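Local structure of putative capsid protein of prophage (Escherichia coli CFT073, 3BQW) at residues A[315-320]-A[325-330]; A[11-16]-A[123-128]. The protein is a putative prophage capsid protein of the phage major capsid protein E family, and probably builds the shell that encloses the phage genome. All blocks are in the same frame, centred on the assembly; numbering follows the deposited sequence.

Contact 1 of 2, residues A[315-320]-A[325-330]; sequences PKNWIE and AIEYVQ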
loop_
_atom_site.group_PDB
_atom_site.type_symbol
_atom_site.label_atom_id
_atom_site.label_comp_id
_atom_site.label_asym_id
_atom_site.label_seq_id
_atom_site.Cartn_x
_atom_site.Cartn_y
_atom_site.Cartn_z
ATOM N N PRO A 315 -0.324 2.780 19.273
ATOM C CA PRO A 315 -1.070 3.999 19.513
ATOM C C PRO A 315 -0.830 4.573 20.901
ATOM O O PRO A 315 -0.606 3.829 21.861
ATOM C CB PRO A 315 -2.513 3.542 19.322
ATOM C CG PRO A 315 -2.516 2.150 19.871
ATOM C CD PRO A 315 -1.145 1.586 19.541
ATOM N N LYS A 316 -0.819 5.899 20.987
ATOM C CA LYS A 316 -0.596 6.605 22.246
ATOM C C LYS A 316 -1.602 7.715 22.321
ATOM O O LYS A 316 -1.873 8.350 21.319
ATOM C CB LYS A 316 0.795 7.258 22.292
ATOM C CG LYS A 316 1.979 6.320 22.167
ATOM C CD LYS A 316 3.322 7.095 22.080
ATOM C CE LYS A 316 3.746 7.747 23.419
ATOM N NZ LYS A 316 3.873 6.767 24.541
ATOM N N ASN A 317 -2.139 7.959 23.512
ATOM C CA ASN A 317 -2.983 9.133 23.765
ATOM C C ASN A 317 -2.384 9.873 24.970
ATOM O O ASN A 317 -2.018 9.238 25.951
ATOM C CB ASN A 317 -4.432 8.698 24.020
ATOM C CG ASN A 317 -5.371 9.867 24.426
ATOM O OD1 ASN A 317 -5.442 10.921 23.773
ATOM N ND2 ASN A 317 -6.125 9.646 25.476
ATOM N N TRP A 318 -2.241 11.195 24.888
ATOM C CA TRP A 318 -1.716 11.959 26.026
ATOM C C TRP A 318 -2.234 13.382 26.003
ATOM O O TRP A 318 -2.654 13.869 24.967
ATOM C CB TRP A 318 -0.164 11.925 26.099
ATOM C CG TRP A 318 0.532 12.795 25.083
ATOM C CD1 TRP A 318 0.986 14.073 25.263
ATOM C CD2 TRP A 318 0.837 12.451 23.728
ATOM N NE1 TRP A 318 1.544 14.549 24.098
ATOM C CE2 TRP A 318 1.479 13.570 23.143
ATOM C CE3 TRP A 318 0.635 11.304 22.948
ATOM C CZ2 TRP A 318 1.906 13.578 21.821
ATOM C CZ3 TRP A 318 1.061 11.317 21.622
ATOM C CH2 TRP A 318 1.691 12.445 21.075
ATOM N N ILE A 319 -2.232 14.002 27.185
ATOM C CA ILE A 319 -2.677 15.381 27.410
ATOM C C ILE A 319 -1.481 16.143 27.955
ATOM O O ILE A 319 -0.891 15.741 28.952
ATOM C CB ILE A 319 -3.814 15.472 28.451
ATOM C CG1 ILE A 319 -5.042 14.666 28.011
ATOM C CG2 ILE A 319 -4.196 16.927 28.699
ATOM C CD1 ILE A 319 -5.889 14.178 29.185
ATOM N N GLU A 320 -1.121 17.228 27.282
ATOM C CA GLU A 320 0.011 18.052 27.670
ATOM C C GLU A 320 -0.482 19.182 28.536
ATOM O O GLU A 320 -1.624 19.624 28.382
ATOM C CB GLU A 320 0.662 18.651 26.434
ATOM C CG GLU A 320 1.239 17.640 25.489
ATOM C CD GLU A 320 2.239 18.269 24.550
ATOM O OE1 GLU A 320 1.970 19.394 24.070
ATOM O OE2 GLU A 320 3.297 17.650 24.301
ATOM N N ALA A 325 -4.434 23.047 27.792
ATOM C CA ALA A 325 -3.871 21.708 27.774
ATOM C C ALA A 325 -4.298 21.073 26.442
ATOM O O ALA A 325 -5.484 21.006 26.143
ATOM C CB ALA A 325 -4.363 20.902 28.954
ATOM N N ILE A 326 -3.338 20.643 25.630
ATOM C CA ILE A 326 -3.647 20.009 24.348
ATOM C C ILE A 326 -3.509 18.490 24.440
ATOM O O ILE A 326 -2.526 17.974 24.955
ATOM C CB ILE A 326 -2.780 20.563 23.199
ATOM C CG1 ILE A 326 -2.862 22.094 23.150
ATOM C CG2 ILE A 326 -3.228 19.979 21.865
ATOM C CD1 ILE A 326 -4.302 22.668 23.293
ATOM N N GLU A 327 -4.529 17.791 23.952
ATOM C CA GLU A 327 -4.553 16.346 23.928
ATOM C C GLU A 327 -4.219 15.850 22.513
ATOM O O GLU A 327 -4.644 16.443 21.537
ATOM C CB GLU A 327 -5.926 15.844 24.371
ATOM C CG GLU A 327 -5.992 14.329 24.448
ATOM C CD GLU A 327 -7.347 13.806 24.845
ATOM O OE1 GLU A 327 -8.216 14.603 25.230
ATOM O OE2 GLU A 327 -7.536 12.587 24.770
ATOM N N TYR A 328 -3.431 14.774 22.435
ATOM C CA TYR A 328 -2.998 14.171 21.166
ATOM C C TYR A 328 -3.276 12.683 21.180
ATOM O O TYR A 328 -3.324 12.065 22.240
ATOM C CB TYR A 328 -1.497 14.333 20.946
ATOM C CG TYR A 328 -1.049 15.750 20.821
ATOM C CD1 TYR A 328 -1.105 16.397 19.597
ATOM C CD2 TYR A 328 -0.588 16.459 21.929
ATOM C CE1 TYR A 328 -0.707 17.709 19.457
ATOM C CE2 TYR A 328 -0.193 17.773 21.807
ATOM C CZ TYR A 328 -0.254 18.386 20.553
ATOM O OH TYR A 328 0.135 19.694 20.392
ATOM N N VAL A 329 -3.480 12.139 19.982
ATOM C CA VAL A 329 -3.380 10.708 19.727
ATOM C C VAL A 329 -2.337 10.557 18.613
ATOM O O VAL A 329 -2.203 11.408 17.722
ATOM C CB VAL A 329 -4.752 10.022 19.381
ATOM C CG1 VAL A 329 -5.281 10.442 18.035
ATOM C CG2 VAL A 329 -4.612 8.525 19.396
ATOM N N GLN A 330 -1.566 9.489 18.699
ATOM C CA GLN A 330 -0.481 9.243 17.767
ATOM C C GLN A 330 -0.278 7.747 17.605
ATOM O O GLN A 330 -0.388 6.989 18.573
ATOM C CB GLN A 330 0.786 9.878 18.326
ATOM C CG GLN A 330 2.019 9.689 17.507
ATOM C CD GLN A 330 3.213 10.290 18.175
ATOM O OE1 GLN A 330 3.562 9.891 19.277
ATOM N NE2 GLN A 330 3.836 11.280 17.532
HETATM O O HOH W 1 -0.687 21.875 26.360
#
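Trp318 and Tyr328 lie opposite one another as a hydrogen-bonded pair in an antiparallel beta hairpin, whose strands 315-319 and 327-330 show how such a ladder settles its backbone polar groups two by two. Tyr328 N reaches Trp318 O at 2.8 Å, and Trp318 N returns a bond to Tyr328 O. Lys316 and Gln330 repeat the exchange, and toward the turn Glu320 N gives a nearly straight bond (177°) to Ile326 O. A water accepts from Ile326 N at 3.0 Å and donates a weak bond to Glu320 O. On its other edge the second strand bonds through the backbones of Glu327 and Val329 to Ile93 and His91. Lys316 NZ forms a salt bridge with Asp300, Glu327 OE1 pairs with Arg117, and Gln330 NE2 bonds to Lys88 O. On the Glu327 side of the hairpin, Ile319 CG1 lies 3.7 Å from Glu327 CG. The other side carries the aromatic pair. With CG held between its backbone N and carbonyl carbon (chi1 75°), Trp318 swings its indole across the neighbouring strand. Its six-membered ring and that of Tyr328 are inclined by 28° but slid so far apart that they barely overlap; instead, Tyr328 CB makes a CH-pi contact over the indole face, 3.6 Å from the centroid of the six-membered ring.

Contact 2 of 2, residues A[11-16]-A[123-128]; sequences NQLFAY and GNMRRQ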
loop_
_atom_site.group_PDB
_atom_site.type_symbol
_atom_site.label_atom_id
_atom_site.label_comp_id
_atom_site.label_asym_id
_atom_site.label_seq_id
_atom_site.Cartn_x
_atom_site.Cartn_y
_atom_site.Cartn_z
ATOM N N ASN A 11 -3.433 -0.245 26.306
ATOM C CA ASN A 11 -4.367 -1.377 26.262
ATOM C C ASN A 11 -5.759 -0.945 25.798
ATOM O O ASN A 11 -6.431 -1.674 25.075
ATOM C CB ASN A 11 -4.499 -2.045 27.627
ATOM C CG ASN A 11 -3.247 -2.770 28.064
ATOM O OD1 ASN A 11 -2.346 -3.065 27.272
ATOM N ND2 ASN A 11 -3.195 -3.081 29.344
ATOM N N GLN A 12 -6.183 0.238 26.222
ATOM C CA GLN A 12 -7.498 0.778 25.841
ATOM C C GLN A 12 -7.542 1.121 24.359
ATOM O O GLN A 12 -8.512 0.827 23.655
ATOM C CB GLN A 12 -7.852 1.988 26.726
ATOM C CG GLN A 12 -8.122 1.567 28.192
ATOM C CD GLN A 12 -8.000 2.702 29.233
ATOM O OE1 GLN A 12 -8.176 3.884 28.930
ATOM N NE2 GLN A 12 -7.705 2.325 30.465
ATOM N N LEU A 13 -6.462 1.712 23.874
ATOM C CA LEU A 13 -6.328 2.007 22.446
ATOM C C LEU A 13 -6.173 0.737 21.591
ATOM O O LEU A 13 -6.754 0.650 20.506
ATOM C CB LEU A 13 -5.156 2.964 22.221
ATOM C CG LEU A 13 -5.129 4.270 23.032
ATOM C CD1 LEU A 13 -3.813 4.978 22.823
ATOM C CD2 LEU A 13 -6.279 5.183 22.689
ATOM N N PHE A 14 -5.404 -0.244 22.058
ATOM C CA PHE A 14 -5.300 -1.541 21.355
ATOM C C PHE A 14 -6.630 -2.302 21.283
ATOM O O PHE A 14 -6.886 -3.002 20.310
ATOM C CB PHE A 14 -4.254 -2.464 21.999
ATOM C CG PHE A 14 -2.851 -2.257 21.488
ATOM C CD1 PHE A 14 -1.835 -1.897 22.346
ATOM C CD2 PHE A 14 -2.559 -2.424 20.142
ATOM C CE1 PHE A 14 -0.536 -1.707 21.857
ATOM C CE2 PHE A 14 -1.287 -2.232 19.657
ATOM C CZ PHE A 14 -0.274 -1.877 20.515
ATOM N N ALA A 15 -7.459 -2.169 22.308
ATOM C CA ALA A 15 -8.805 -2.767 22.319
ATOM C C ALA A 15 -9.619 -2.317 21.109
ATOM O O ALA A 15 -10.360 -3.100 20.534
ATOM C CB ALA A 15 -9.549 -2.415 23.632
ATOM N N TYR A 16 -9.472 -1.054 20.726
ATOM C CA TYR A 16 -10.149 -0.539 19.547
ATOM C C TYR A 16 -9.463 -0.990 18.256
ATOM O O TYR A 16 -10.104 -1.456 17.320
ATOM C CB TYR A 16 -10.187 0.981 19.585
ATOM C CG TYR A 16 -10.951 1.536 18.424
ATOM C CD1 TYR A 16 -12.342 1.370 18.350
ATOM C CD2 TYR A 16 -10.308 2.194 17.395
ATOM C CE1 TYR A 16 -13.057 1.853 17.280
ATOM C CE2 TYR A 16 -11.026 2.676 16.304
ATOM C CZ TYR A 16 -12.395 2.492 16.257
ATOM O OH TYR A 16 -13.116 2.978 15.217
ATOM N N GLY A 123 -11.625 8.151 15.847
ATOM C CA GLY A 123 -11.658 8.737 14.504
ATOM C C GLY A 123 -10.272 9.065 13.981
ATOM O O GLY A 123 -9.958 8.800 12.821
ATOM N N ASN A 124 -9.442 9.653 14.831
ATOM C CA ASN A 124 -8.069 9.997 14.478
ATOM C C ASN A 124 -7.172 8.775 14.395
ATOM O O ASN A 124 -6.271 8.723 13.551
ATOM C CB ASN A 124 -7.505 11.043 15.426
ATOM C CG ASN A 124 -8.057 12.438 15.140
ATOM O OD1 ASN A 124 -7.817 12.986 14.087
ATOM N ND2 ASN A 124 -8.821 12.995 16.077
ATOM N N MET A 125 -7.429 7.771 15.217
ATOM C CA MET A 125 -6.722 6.499 15.093
ATOM C C MET A 125 -6.969 5.875 13.734
ATOM O O MET A 125 -6.020 5.399 13.100
ATOM C CB MET A 125 -7.149 5.506 16.188
ATOM C CG MET A 125 -6.559 5.763 17.585
ATOM S SD MET A 125 -7.134 4.593 18.860
ATOM C CE MET A 125 -6.283 3.166 18.217
ATOM N N ARG A 126 -8.232 5.849 13.291
ATOM C CA ARG A 126 -8.574 5.300 11.979
ATOM C C ARG A 126 -7.875 6.048 10.845
ATOM O O ARG A 126 -7.447 5.452 9.878
ATOM C CB ARG A 126 -10.097 5.292 11.727
ATOM C CG ARG A 126 -10.854 4.220 12.526
ATOM C CD ARG A 126 -12.299 4.008 12.048
ATOM N NE ARG A 126 -13.055 5.241 11.785
ATOM C CZ ARG A 126 -13.727 5.941 12.694
ATOM N NH1 ARG A 126 -13.769 5.566 13.967
ATOM N NH2 ARG A 126 -14.370 7.042 12.327
ATOM N N ARG A 127 -7.786 7.358 10.978
ATOM C CA ARG A 127 -7.154 8.220 9.980
ATOM C C ARG A 127 -5.631 7.994 9.960
ATOM O O ARG A 127 -5.007 8.002 8.902
ATOM C CB ARG A 127 -7.537 9.655 10.345
ATOM C CG ARG A 127 -6.903 10.799 9.618
ATOM C CD ARG A 127 -7.528 12.127 10.158
ATOM N NE ARG A 127 -8.959 12.199 9.816
ATOM C CZ ARG A 127 -9.994 12.216 10.667
ATOM N NH1 ARG A 127 -9.844 12.210 11.998
ATOM N NH2 ARG A 127 -11.223 12.264 10.168
ATOM N N GLN A 128 -5.042 7.766 11.135
ATOM C CA GLN A 128 -3.610 7.459 11.225
ATOM C C GLN A 128 -3.243 6.105 10.600
ATOM O O GLN A 128 -2.262 5.988 9.892
ATOM C CB GLN A 128 -3.129 7.558 12.672
ATOM C CG GLN A 128 -3.031 8.990 13.123
ATOM C CD GLN A 128 -2.968 9.128 14.621
ATOM O OE1 GLN A 128 -2.792 8.148 15.350
ATOM N NE2 GLN A 128 -3.131 10.349 15.098
#
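Tyr16 and Arg126 supply the polar link between helix 11-16 and helix 123-128, a pair of helices whose axes come no closer than 11.4 Å and which therefore meet through long side chains. Arg126 NH1 donates to Tyr16 OH at 2.9 Å, with the hydroxyl lying close to the guanidinium plane; the phenol ring itself is turned 63° from that plane. A bend at chi3 of Arg126 (-44°) brings NH1 round to the hydroxyl, while NE makes a long, weak ion pair with Glu24.

The apolar part belongs to Met125, which points toward the first helix and lies beside both Leu13 and Tyr16. Its SD is 4.0 Å from Leu13 CD2, and its CE comes to 3.4 Å from Leu13 O. The same methyl approaches the edge of the Tyr16 ring at CD2, 4.2 Å away. Pro315 and Val329 also touch Met125, so the side chain is packed against the hairpin as well as the helix.

Sulfur and ring form a Met-aromatic contact, SD standing obliquely 5.4 Å from the ring centroid. Together these interactions make a widely spaced helix-helix crossing at -67°, in which a short N-terminal helix packs against the long helix 113-146 of this capsid-family chain.

From the N terminus the chain first enters helix 10-17, and the earlier half of contact 2 waits there for more than a hundred residues, until helix 113-146 arrives and closes a long loop. Contact 1 opens only much later and closes at once, with four residues between strand segments 315-320 and 325-330. The two are thus in series, neither nested nor crossed, yet their centres lie about 12 Å apart and they touch directly. A probable hydrogen bond joins Gln128 NE2 to Val329 O, Asn124 packs on Val329, and Leu13 meets Asn317. Both helices thereby rest on the late hairpin, tying the N-terminal helix to a mixed sheet that gathers strands from early and late in the chain.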